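Local structure of isoflavone reductase (Medicago sativa, 2GAS) at residues A[152-156]-A[157-161]; A[214-217]-A[218-221]; A[228-231]-A[232-236]. The protein catalyses the NADPH-dependent reduction of 2'-hydroxyisoflavones to chiral isoflavanones, such as vestitone, on the pathway to the alfalfa phytoalexin medicarpin. All coordinates share one frame; numbering follows the deposited sequence.

Interaction 1: A[152-156]-A[157-161]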
ATOM      1  N   CYS A 152       2.250  -0.571   4.756  1.00 15.56           N
ATOM      2  CA  CYS A 152       3.299  -1.333   4.077  1.00 15.60           C
ATOM      3  C   CYS A 152       4.448  -0.494   3.550  1.00 16.29           C
ATOM      4  O   CYS A 152       5.378  -1.020   2.940  1.00 16.22           O
ATOM      5  CB  CYS A 152       2.694  -2.131   2.922  1.00 14.99           C
ATOM      6  SG  CYS A 152       1.893  -1.098   1.668  1.00 17.04           S
ATOM      7  N   HIS A 153       4.376   0.813   3.765  1.00 15.84           N
ATOM      8  CA  HIS A 153       5.418   1.711   3.309  1.00 15.81           C
ATOM      9  C   HIS A 153       5.703   1.677   1.806  1.00 17.14           C
ATOM     10  O   HIS A 153       4.770   1.759   1.010  1.00 18.61           O
ATOM     11  CB  HIS A 153       6.675   1.485   4.156  1.00 16.46           C
ATOM     12  CG  HIS A 153       6.510   1.966   5.565  1.00 15.83           C
ATOM     13  ND1 HIS A 153       6.416   3.304   5.878  1.00 16.41           N
ATOM     14  CD2 HIS A 153       6.286   1.294   6.719  1.00 15.45           C
ATOM     15  CE1 HIS A 153       6.132   3.437   7.161  1.00 17.25           C
ATOM     16  NE2 HIS A 153       6.046   2.232   7.694  1.00 16.51           N
ATOM     17  N   ALA A 154       6.963   1.521   1.406  1.00 16.71           N
ATOM     18  CA  ALA A 154       7.314   1.589  -0.010  1.00 17.29           C
ATOM     19  C   ALA A 154       7.210   0.348  -0.890  1.00 17.74           C
ATOM     20  O   ALA A 154       7.990  -0.589  -0.754  1.00 18.16           O
ATOM     21  CB  ALA A 154       8.717   2.188  -0.149  1.00 16.41           C
ATOM     22  N   PHE A 155       6.253   0.364  -1.814  1.00 17.12           N
ATOM     23  CA  PHE A 155       6.073  -0.747  -2.749  1.00 16.82           C
ATOM     24  C   PHE A 155       7.288  -0.788  -3.666  1.00 18.17           C
ATOM     25  O   PHE A 155       7.725   0.249  -4.166  1.00 16.47           O
ATOM     26  CB  PHE A 155       4.841  -0.528  -3.626  1.00 17.57           C
ATOM     27  CG  PHE A 155       3.542  -0.803  -2.942  1.00 17.84           C
ATOM     28  CD1 PHE A 155       3.148  -2.109  -2.672  1.00 18.59           C
ATOM     29  CD2 PHE A 155       2.695   0.241  -2.589  1.00 21.32           C
ATOM     30  CE1 PHE A 155       1.925  -2.371  -2.062  1.00 20.09           C
ATOM     31  CE2 PHE A 155       1.471  -0.013  -1.979  1.00 19.78           C
ATOM     32  CZ  PHE A 155       1.086  -1.321  -1.716  1.00 19.63           C
ATOM     33  N   THR A 156       7.814  -1.982  -3.914  1.00 16.64           N
ATOM     34  CA  THR A 156       8.971  -2.116  -4.792  1.00 17.26           C
ATOM     35  C   THR A 156       8.670  -1.615  -6.200  1.00 18.95           C
ATOM     36  O   THR A 156       9.490  -0.926  -6.808  1.00 19.33           O
ATOM     37  CB  THR A 156       9.433  -3.581  -4.886  1.00 18.06           C
ATOM     38  OG1 THR A 156       8.301  -4.421  -5.150  1.00 19.05           O
ATOM     39  CG2 THR A 156      10.104  -4.014  -3.590  1.00 18.71           C
ATOM     40  N   GLY A 157       7.487  -1.952  -6.709  1.00 18.27           N
ATOM     41  CA  GLY A 157       7.112  -1.543  -8.050  1.00 20.48           C
ATOM     42  C   GLY A 157       6.938  -0.051  -8.244  1.00 23.35           C
ATOM     43  O   GLY A 157       6.891   0.422  -9.377  1.00 25.03           O
ATOM     44  N   TYR A 158       6.847   0.692  -7.144  1.00 23.79           N
ATOM     45  CA  TYR A 158       6.669   2.135  -7.216  1.00 26.51           C
ATOM     46  C   TYR A 158       7.894   2.939  -6.807  1.00 26.93           C
ATOM     47  O   TYR A 158       8.193   3.961  -7.427  1.00 29.07           O
ATOM     48  CB  TYR A 158       5.477   2.557  -6.356  1.00 28.94           C
ATOM     49  CG  TYR A 158       4.147   2.160  -6.949  1.00 34.82           C
ATOM     50  CD1 TYR A 158       3.677   2.764  -8.115  1.00 37.14           C
ATOM     51  CD2 TYR A 158       3.370   1.159  -6.365  1.00 38.01           C
ATOM     52  CE1 TYR A 158       2.466   2.382  -8.688  1.00 40.35           C
ATOM     53  CE2 TYR A 158       2.156   0.768  -6.930  1.00 40.39           C
ATOM     54  CZ  TYR A 158       1.712   1.384  -8.091  1.00 40.94           C
ATOM     55  OH  TYR A 158       0.520   1.002  -8.662  1.00 45.02           O
ATOM     56  N   PHE A 159       8.599   2.483  -5.772  1.00 24.32           N
ATOM     57  CA  PHE A 159       9.776   3.193  -5.275  1.00 24.03           C
ATOM     58  C   PHE A 159      11.112   2.601  -5.696  1.00 23.98           C
ATOM     59  O   PHE A 159      11.962   3.294  -6.252  1.00 26.62           O
ATOM     60  CB  PHE A 159       9.776   3.252  -3.742  1.00 26.15           C
ATOM     61  CG  PHE A 159       8.726   4.152  -3.155  1.00 29.78           C
ATOM     62  CD1 PHE A 159       7.400   3.744  -3.080  1.00 28.07           C
ATOM     63  CD2 PHE A 159       9.076   5.399  -2.641  1.00 30.25           C
ATOM     64  CE1 PHE A 159       6.434   4.563  -2.499  1.00 29.71           C
ATOM     65  CE2 PHE A 159       8.118   6.225  -2.059  1.00 31.63           C
ATOM     66  CZ  PHE A 159       6.794   5.805  -1.987  1.00 29.64           C
ATOM     67  N   LEU A 160      11.297   1.318  -5.409  1.00 19.92           N
ATOM     68  CA  LEU A 160      12.549   0.647  -5.705  1.00 18.89           C
ATOM     69  C   LEU A 160      12.844   0.444  -7.181  1.00 20.25           C
ATOM     70  O   LEU A 160      14.005   0.480  -7.589  1.00 18.94           O
ATOM     71  CB  LEU A 160      12.587  -0.702  -4.981  1.00 16.64           C
ATOM     72  CG  LEU A 160      13.957  -1.372  -4.867  1.00 19.05           C
ATOM     73  CD1 LEU A 160      14.933  -0.420  -4.179  1.00 21.23           C
ATOM     74  CD2 LEU A 160      13.832  -2.672  -4.075  1.00 19.08           C
ATOM     75  N   ARG A 161      11.805   0.240  -7.985  1.00 19.14           N
ATOM     76  CA  ARG A 161      12.014   0.002  -9.406  1.00 22.15           C
ATOM     77  C   ARG A 161      12.882   1.048 -10.090  1.00 20.20           C
ATOM     78  O   ARG A 161      13.671   0.717 -10.971  1.00 21.40           O
ATOM     79  CB  ARG A 161      10.686  -0.102 -10.150  1.00 22.89           C
ATOM     80  CG  ARG A 161      10.900  -0.442 -11.605  1.00 28.61           C
ATOM     81  CD  ARG A 161       9.612  -0.675 -12.344  1.00 28.56           C
ATOM     82  NE  ARG A 161       9.886  -0.968 -13.746  1.00 31.41           N
ATOM     83  CZ  ARG A 161       8.964  -1.345 -14.621  1.00 34.13           C
ATOM     84  NH1 ARG A 161       7.701  -1.475 -14.238  1.00 36.15           N
ATOM     85  NH2 ARG A 161       9.306  -1.590 -15.879  1.00 34.35           N
TER

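Interaction 2: A[214-217]-A[218-221]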
ATOM      1  N   ILE A 214       4.775  -2.917   8.083  1.00 16.16           N
ATOM      2  CA  ILE A 214       5.658  -3.808   7.347  1.00 17.46           C
ATOM      3  C   ILE A 214       7.033  -3.160   7.195  1.00 17.52           C
ATOM      4  O   ILE A 214       7.214  -2.239   6.401  1.00 19.59           O
ATOM      5  CB  ILE A 214       5.110  -4.119   5.929  1.00 18.22           C
ATOM      6  CG1 ILE A 214       3.640  -4.543   6.001  1.00 21.49           C
ATOM      7  CG2 ILE A 214       5.958  -5.211   5.273  1.00 18.83           C
ATOM      8  CD1 ILE A 214       3.403  -5.859   6.670  1.00 29.25           C
ATOM      9  N   ARG A 215       7.988  -3.613   7.999  1.00 18.00           N
ATOM     10  CA  ARG A 215       9.370  -3.139   7.929  1.00 18.46           C
ATOM     11  C   ARG A 215      10.163  -4.442   7.985  1.00 18.80           C
ATOM     12  O   ARG A 215      10.525  -4.903   9.062  1.00 19.58           O
ATOM     13  CB  ARG A 215       9.741  -2.258   9.131  1.00 19.72           C
ATOM     14  CG  ARG A 215       9.391  -0.775   8.997  1.00 22.21           C
ATOM     15  CD  ARG A 215       8.127  -0.409   9.753  1.00 23.15           C
ATOM     16  NE  ARG A 215       8.212  -0.652  11.196  1.00 20.90           N
ATOM     17  CZ  ARG A 215       8.646   0.226  12.101  1.00 19.56           C
ATOM     18  NH1 ARG A 215       9.056   1.434  11.735  1.00 18.38           N
ATOM     19  NH2 ARG A 215       8.631  -0.096  13.389  1.00 20.32           N
ATOM     20  N   LEU A 216      10.405  -5.037   6.820  1.00 18.96           N
ATOM     21  CA  LEU A 216      11.118  -6.312   6.735  1.00 18.69           C
ATOM     22  C   LEU A 216      12.636  -6.118   6.835  1.00 19.17           C
ATOM     23  O   LEU A 216      13.232  -5.365   6.073  1.00 19.10           O
ATOM     24  CB  LEU A 216      10.725  -7.013   5.433  1.00 18.10           C
ATOM     25  CG  LEU A 216       9.203  -7.109   5.227  1.00 18.97           C
ATOM     26  CD1 LEU A 216       8.893  -7.513   3.801  1.00 20.28           C
ATOM     27  CD2 LEU A 216       8.602  -8.101   6.217  1.00 20.15           C
ATOM     28  N   PRO A 217      13.280  -6.816   7.783  1.00 21.50           N
ATOM     29  CA  PRO A 217      14.724  -6.734   8.023  1.00 21.57           C
ATOM     30  C   PRO A 217      15.658  -6.577   6.823  1.00 21.57           C
ATOM     31  O   PRO A 217      16.420  -5.615   6.758  1.00 23.05           O
ATOM     32  CB  PRO A 217      15.002  -8.003   8.823  1.00 23.89           C
ATOM     33  CG  PRO A 217      13.771  -8.104   9.661  1.00 22.91           C
ATOM     34  CD  PRO A 217      12.672  -7.847   8.642  1.00 21.11           C
ATOM     35  N   LYS A 218      15.606  -7.507   5.877  1.00 21.73           N
ATOM     36  CA  LYS A 218      16.492  -7.433   4.721  1.00 22.15           C
ATOM     37  C   LYS A 218      16.099  -6.372   3.705  1.00 21.96           C
ATOM     38  O   LYS A 218      16.847  -6.108   2.760  1.00 22.26           O
ATOM     39  CB  LYS A 218      16.584  -8.798   4.035  1.00 23.25           C
ATOM     40  CG  LYS A 218      17.369  -9.824   4.845  1.00 23.99           C
ATOM     41  CD  LYS A 218      17.441 -11.176   4.146  1.00 25.91           C
ATOM     42  CE  LYS A 218      16.074 -11.838   4.075  1.00 25.96           C
ATOM     43  NZ  LYS A 218      16.136 -13.187   3.438  1.00 25.59           N
ATOM     44  N   ASN A 219      14.934  -5.759   3.907  1.00 19.29           N
ATOM     45  CA  ASN A 219      14.436  -4.720   3.002  1.00 18.88           C
ATOM     46  C   ASN A 219      14.382  -3.358   3.679  1.00 18.37           C
ATOM     47  O   ASN A 219      13.820  -2.412   3.130  1.00 19.42           O
ATOM     48  CB  ASN A 219      13.039  -5.084   2.490  1.00 16.32           C
ATOM     49  CG  ASN A 219      13.046  -6.309   1.596  1.00 18.33           C
ATOM     50  OD1 ASN A 219      14.092  -6.912   1.357  1.00 18.80           O
ATOM     51  ND2 ASN A 219      11.873  -6.682   1.095  1.00 14.35           N
ATOM     52  N   TYR A 220      14.959  -3.271   4.874  1.00 18.37           N
ATOM     53  CA  TYR A 220      14.999  -2.024   5.634  1.00 18.15           C
ATOM     54  C   TYR A 220      16.365  -1.468   5.254  1.00 18.02           C
ATOM     55  O   TYR A 220      17.382  -1.841   5.841  1.00 17.69           O
ATOM     56  CB  TYR A 220      14.926  -2.343   7.125  1.00 19.09           C
ATOM     57  CG  TYR A 220      14.612  -1.159   8.007  1.00 21.88           C
ATOM     58  CD1 TYR A 220      13.430  -0.441   7.843  1.00 23.70           C
ATOM     59  CD2 TYR A 220      15.487  -0.773   9.023  1.00 24.15           C
ATOM     60  CE1 TYR A 220      13.124   0.634   8.673  1.00 24.30           C
ATOM     61  CE2 TYR A 220      15.189   0.302   9.860  1.00 25.82           C
ATOM     62  CZ  TYR A 220      14.006   0.999   9.676  1.00 26.04           C
ATOM     63  OH  TYR A 220      13.699   2.058  10.502  1.00 30.58           O
ATOM     64  N   LEU A 221      16.377  -0.574   4.270  1.00 16.68           N
ATOM     65  CA  LEU A 221      17.628  -0.047   3.738  1.00 17.03           C
ATOM     66  C   LEU A 221      17.652   1.447   3.478  1.00 17.27           C
ATOM     67  O   LEU A 221      16.651   2.034   3.077  1.00 16.88           O
ATOM     68  CB  LEU A 221      17.922  -0.751   2.412  1.00 18.59           C
ATOM     69  CG  LEU A 221      17.910  -2.281   2.395  1.00 18.79           C
ATOM     70  CD1 LEU A 221      17.711  -2.778   0.969  1.00 20.60           C
ATOM     71  CD2 LEU A 221      19.206  -2.806   2.985  1.00 22.24           C
TER
HETATM   72  O   HOH W   1      19.287  -4.151   5.928  1.00 42.48           O

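Interaction 3: A[228-231]-A[232-236]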
ATOM      1  N   ALA A 228      24.227   0.791  -3.212  1.00 18.52           N
ATOM      2  CA  ALA A 228      25.367  -0.122  -3.120  1.00 19.51           C
ATOM      3  C   ALA A 228      24.945  -1.535  -3.532  1.00 20.81           C
ATOM      4  O   ALA A 228      25.706  -2.259  -4.176  1.00 20.86           O
ATOM      5  CB  ALA A 228      25.924  -0.123  -1.698  1.00 19.99           C
ATOM      6  N   LEU A 229      23.729  -1.928  -3.162  1.00 19.89           N
ATOM      7  CA  LEU A 229      23.207  -3.246  -3.515  1.00 20.14           C
ATOM      8  C   LEU A 229      23.090  -3.377  -5.040  1.00 19.74           C
ATOM      9  O   LEU A 229      23.501  -4.379  -5.629  1.00 19.55           O
ATOM     10  CB  LEU A 229      21.830  -3.451  -2.872  1.00 21.36           C
ATOM     11  CG  LEU A 229      21.087  -4.740  -3.228  1.00 26.33           C
ATOM     12  CD1 LEU A 229      21.954  -5.940  -2.862  1.00 28.20           C
ATOM     13  CD2 LEU A 229      19.753  -4.796  -2.488  1.00 27.74           C
ATOM     14  N   TRP A 230      22.527  -2.352  -5.675  1.00 17.91           N
ATOM     15  CA  TRP A 230      22.352  -2.346  -7.122  1.00 17.35           C
ATOM     16  C   TRP A 230      23.705  -2.342  -7.836  1.00 17.25           C
ATOM     17  O   TRP A 230      23.893  -3.045  -8.823  1.00 17.43           O
ATOM     18  CB  TRP A 230      21.521  -1.122  -7.533  1.00 17.57           C
ATOM     19  CG  TRP A 230      21.331  -0.955  -9.016  1.00 16.54           C
ATOM     20  CD1 TRP A 230      21.693   0.127  -9.768  1.00 18.90           C
ATOM     21  CD2 TRP A 230      20.702  -1.876  -9.919  1.00 17.88           C
ATOM     22  NE1 TRP A 230      21.325  -0.057 -11.079  1.00 19.73           N
ATOM     23  CE2 TRP A 230      20.716  -1.279 -11.201  1.00 18.90           C
ATOM     24  CE3 TRP A 230      20.126  -3.147  -9.769  1.00 16.87           C
ATOM     25  CZ2 TRP A 230      20.174  -1.912 -12.330  1.00 18.60           C
ATOM     26  CZ3 TRP A 230      19.589  -3.775 -10.892  1.00 17.42           C
ATOM     27  CH2 TRP A 230      19.618  -3.154 -12.154  1.00 18.21           C
ATOM     28  N   GLU A 231      24.644  -1.544  -7.337  1.00 18.31           N
ATOM     29  CA  GLU A 231      25.973  -1.479  -7.936  1.00 20.16           C
ATOM     30  C   GLU A 231      26.632  -2.846  -7.954  1.00 20.08           C
ATOM     31  O   GLU A 231      27.298  -3.215  -8.927  1.00 22.05           O
ATOM     32  CB  GLU A 231      26.847  -0.502  -7.161  1.00 19.16           C
ATOM     33  CG  GLU A 231      26.565   0.938  -7.510  1.00 18.79           C
ATOM     34  CD  GLU A 231      27.347   1.894  -6.654  1.00 17.98           C
ATOM     35  OE1 GLU A 231      27.522   3.051  -7.083  1.00 22.21           O
ATOM     36  OE2 GLU A 231      27.771   1.485  -5.549  1.00 22.98           O
ATOM     37  N   LYS A 232      26.450  -3.600  -6.880  1.00 21.21           N
ATOM     38  CA  LYS A 232      27.029  -4.933  -6.795  1.00 23.11           C
ATOM     39  C   LYS A 232      26.412  -5.827  -7.866  1.00 22.30           C
ATOM     40  O   LYS A 232      27.092  -6.661  -8.469  1.00 24.56           O
ATOM     41  CB  LYS A 232      26.769  -5.539  -5.414  1.00 26.60           C
ATOM     42  CG  LYS A 232      27.304  -6.954  -5.260  1.00 30.90           C
ATOM     43  CD  LYS A 232      26.784  -7.621  -3.992  1.00 36.00           C
ATOM     44  CE  LYS A 232      25.258  -7.683  -3.991  1.00 38.49           C
ATOM     45  NZ  LYS A 232      24.708  -8.504  -2.875  1.00 39.33           N
ATOM     46  N   LYS A 233      25.123  -5.636  -8.115  1.00 20.76           N
ATOM     47  CA  LYS A 233      24.415  -6.441  -9.106  1.00 21.03           C
ATOM     48  C   LYS A 233      24.829  -6.209 -10.552  1.00 20.14           C
ATOM     49  O   LYS A 233      24.942  -7.162 -11.321  1.00 21.82           O
ATOM     50  CB  LYS A 233      22.908  -6.229  -8.970  1.00 23.67           C
ATOM     51  CG  LYS A 233      22.344  -6.820  -7.702  1.00 26.84           C
ATOM     52  CD  LYS A 233      20.850  -6.629  -7.638  1.00 29.56           C
ATOM     53  CE  LYS A 233      20.271  -7.453  -6.515  1.00 33.69           C
ATOM     54  NZ  LYS A 233      20.576  -8.904  -6.709  1.00 35.16           N
ATOM     55  N   ILE A 234      25.052  -4.956 -10.936  1.00 19.57           N
ATOM     56  CA  ILE A 234      25.440  -4.682 -12.311  1.00 19.61           C
ATOM     57  C   ILE A 234      26.943  -4.544 -12.501  1.00 20.31           C
ATOM     58  O   ILE A 234      27.421  -4.313 -13.615  1.00 20.63           O
ATOM     59  CB  ILE A 234      24.732  -3.431 -12.861  1.00 20.49           C
ATOM     60  CG1 ILE A 234      25.045  -2.209 -11.996  1.00 19.88           C
ATOM     61  CG2 ILE A 234      23.230  -3.682 -12.904  1.00 19.62           C
ATOM     62  CD1 ILE A 234      24.643  -0.895 -12.655  1.00 22.30           C
ATOM     63  N   GLY A 235      27.685  -4.679 -11.408  1.00 22.05           N
ATOM     64  CA  GLY A 235      29.130  -4.604 -11.490  1.00 23.27           C
ATOM     65  C   GLY A 235      29.764  -3.293 -11.915  1.00 23.87           C
ATOM     66  O   GLY A 235      30.780  -3.302 -12.607  1.00 26.91           O
ATOM     67  N   LYS A 236      29.173  -2.165 -11.531  1.00 24.81           N
ATOM     68  CA  LYS A 236      29.762  -0.869 -11.850  1.00 23.70           C
ATOM     69  C   LYS A 236      29.324   0.150 -10.813  1.00 23.25           C
ATOM     70  O   LYS A 236      28.320  -0.048 -10.127  1.00 23.22           O
ATOM     71  CB  LYS A 236      29.378  -0.396 -13.258  1.00 27.31           C
ATOM     72  CG  LYS A 236      27.905  -0.154 -13.481  1.00 26.49           C
ATOM     73  CD  LYS A 236      27.666   0.576 -14.804  1.00 26.99           C
ATOM     74  CE  LYS A 236      28.157   2.020 -14.742  1.00 26.75           C
ATOM     75  NZ  LYS A 236      27.706   2.820 -15.915  1.00 23.59           N
TER

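Interaction 1: A[152-156]-A[157-161]
Phe155 and Thr156 present their carbonyl oxygens to Tyr158, Phe159 and Arg161, which bend back where strand 154-155 passes directly into the short helix 156-160. This strand-to-helix junction is part of an NmrA-type, Rossmann-related fold and probably lies close to the cofactor cleft, since Phe155 touches Ile14 of the inferred NADP(+) site. Gly157 follows Thr156 in the first turn, its N hydrogen-bonded to the Glu191 carboxylate at the start of helix 191-202. Tyr158 N donates to Phe155 O over 3.1 Å, coming from above the carbonyl plane. The side chain of Tyr158 runs alongside that of Phe155, its CD2 3.5 Å from Phe155 CB, which sits at the tyrosine ring edge; the two rings are oblique, their planes 71° apart. Phe159 N supplies the second bond to Phe155 O, 2.9 Å long and nearly straight at 168°. With CG beside the backbone N (chi1 -70°), the Phe159 ring swings back across Ala154, whose CB lies over one face, 3.8 Å from the ring centroid, in a CH-pi contact. With an alanine here, Ala154 CB would probably lose its aromatic cover and a gap would be likely to open beside Tyr188 of strand 185-189. Leu160 reaches back to Thr156 more loosely, with CD2 4.0 Å from CG2 of that threonine, and both side chains touch Tyr302. Arg161 extends outward to a salt bridge with Asp170. Its backbone closes a wider, pi-type turn: Arg161 N meets Thr156 O five residues back, at 2.8 Å and almost in line with the C=O bond.

Interaction 2: A[214-217]-A[218-221]
Leu216 and Asn219, both buried, form the tight part of this turn: Asn219 N donates to Leu216 O over 2.8 Å, from above the carbonyl plane, as in the 3-10 turn that leads into strand 220-222. Their side chains run side by side but touch lightly, Leu216 CD1 4.1 Å from Asn219 ND2. The amide of Asn219 is well satisfied, its OD1 by Ala299 N and its ND2 by Tyr188 O and Thr297 O. Arg215 and Tyr220 also lie side by side, in an equally light meeting: Arg215 CG approaches Tyr220 CE1 obliquely at 4.0 Å, and guanidinium and ring planes are 74° apart. The solvent side is carried by Pro217 and Lys218, both exposed. Here a second, weak bond overlaps the first, from Tyr220 N to Pro217 O at 3.3 Å, and a water donates to Tyr220 O at 3.0 Å and, weakly, to the Pro217 carbonyl. The chain of Arg215, bent at chi2 and chi3, delivers its guanidinium to Glu286 in a salt bridge and to Tyr277 in a cation-pi contact. The turn's shape thus rests on backbone bonds, its position on Arg215 and Asn219, whose polar ends bond to strands 185-189 and 284-286, helix 299-303 and nearby loop carbonyls.

Interaction 3: A[228-231]-A[232-236]
Ile234 packs against Trp230 one helical turn earlier, near the C-terminal end of helix 223-234. The indole leaves the helix with CG anti to the backbone N (chi1 177°), which turns it along the helix towards Ile234. In Ile234 the CG1 branch lies between backbone N and carbonyl carbon (chi1 58°), and CG2 consequently rests over one face of the six-membered ring, 3.8 Å from its centroid, a CH-pi contact. Ile234 CD1 reaches Trp230 NE1 at 3.8 Å, although the hydrogen bond of that nitrogen goes to Pro172 O. Lys233 passes the indole at about a right angle, its CD 4.1 Å from Trp230 CE3, before a bend at chi4 sends NZ to Asp300 and Asn304. Lys232, by contrast, is bent at chi3, and its CE runs obliquely across Leu229 CD1 at 3.9 Å. Backbone bonds between residues four apart, for example Ile234 N to Trp230 O at 3.1 Å, set the one-turn spacing that brings these side chains together. Gly235 then breaks the helix with positive phi (65°), and Lys236 N makes a weak 3.4 Å bond to Glu231 O, a six-to-one pairing as in a Schellman motif. Glu231 CG lies 3.3 Å from Lys236 O, while its carboxylate forms a salt bridge with Lys240. The helix end thus sits against helix 299-303 through Leu229, Trp230 and Lys233, against the 171-173 loop through Trp230 and Ile234, and against strand 239-243 through Glu231.

From the N terminus the three contacts follow one another in series; none nests in or crosses another. Interaction 1 closes the turn from strand 154-155 into helix 156-160. Interaction 2 closes the loop between strands 210-213 and 220-222. Strands 154-155 and 220-222 border the two sides of the central strand 185-189 in a three-stranded mixed sheet, and the two contacts touch directly where His153 and Cys152 meet Ile214 and Arg215. Helix 223-234 follows strand 220-222, and interaction 3 finishes it. Helix 299-303 links all three: it touches the side chains of Thr156, Leu160 and Arg161, receives Asn219 at Ala299, and lies beside Leu229, Trp230 and Lys233.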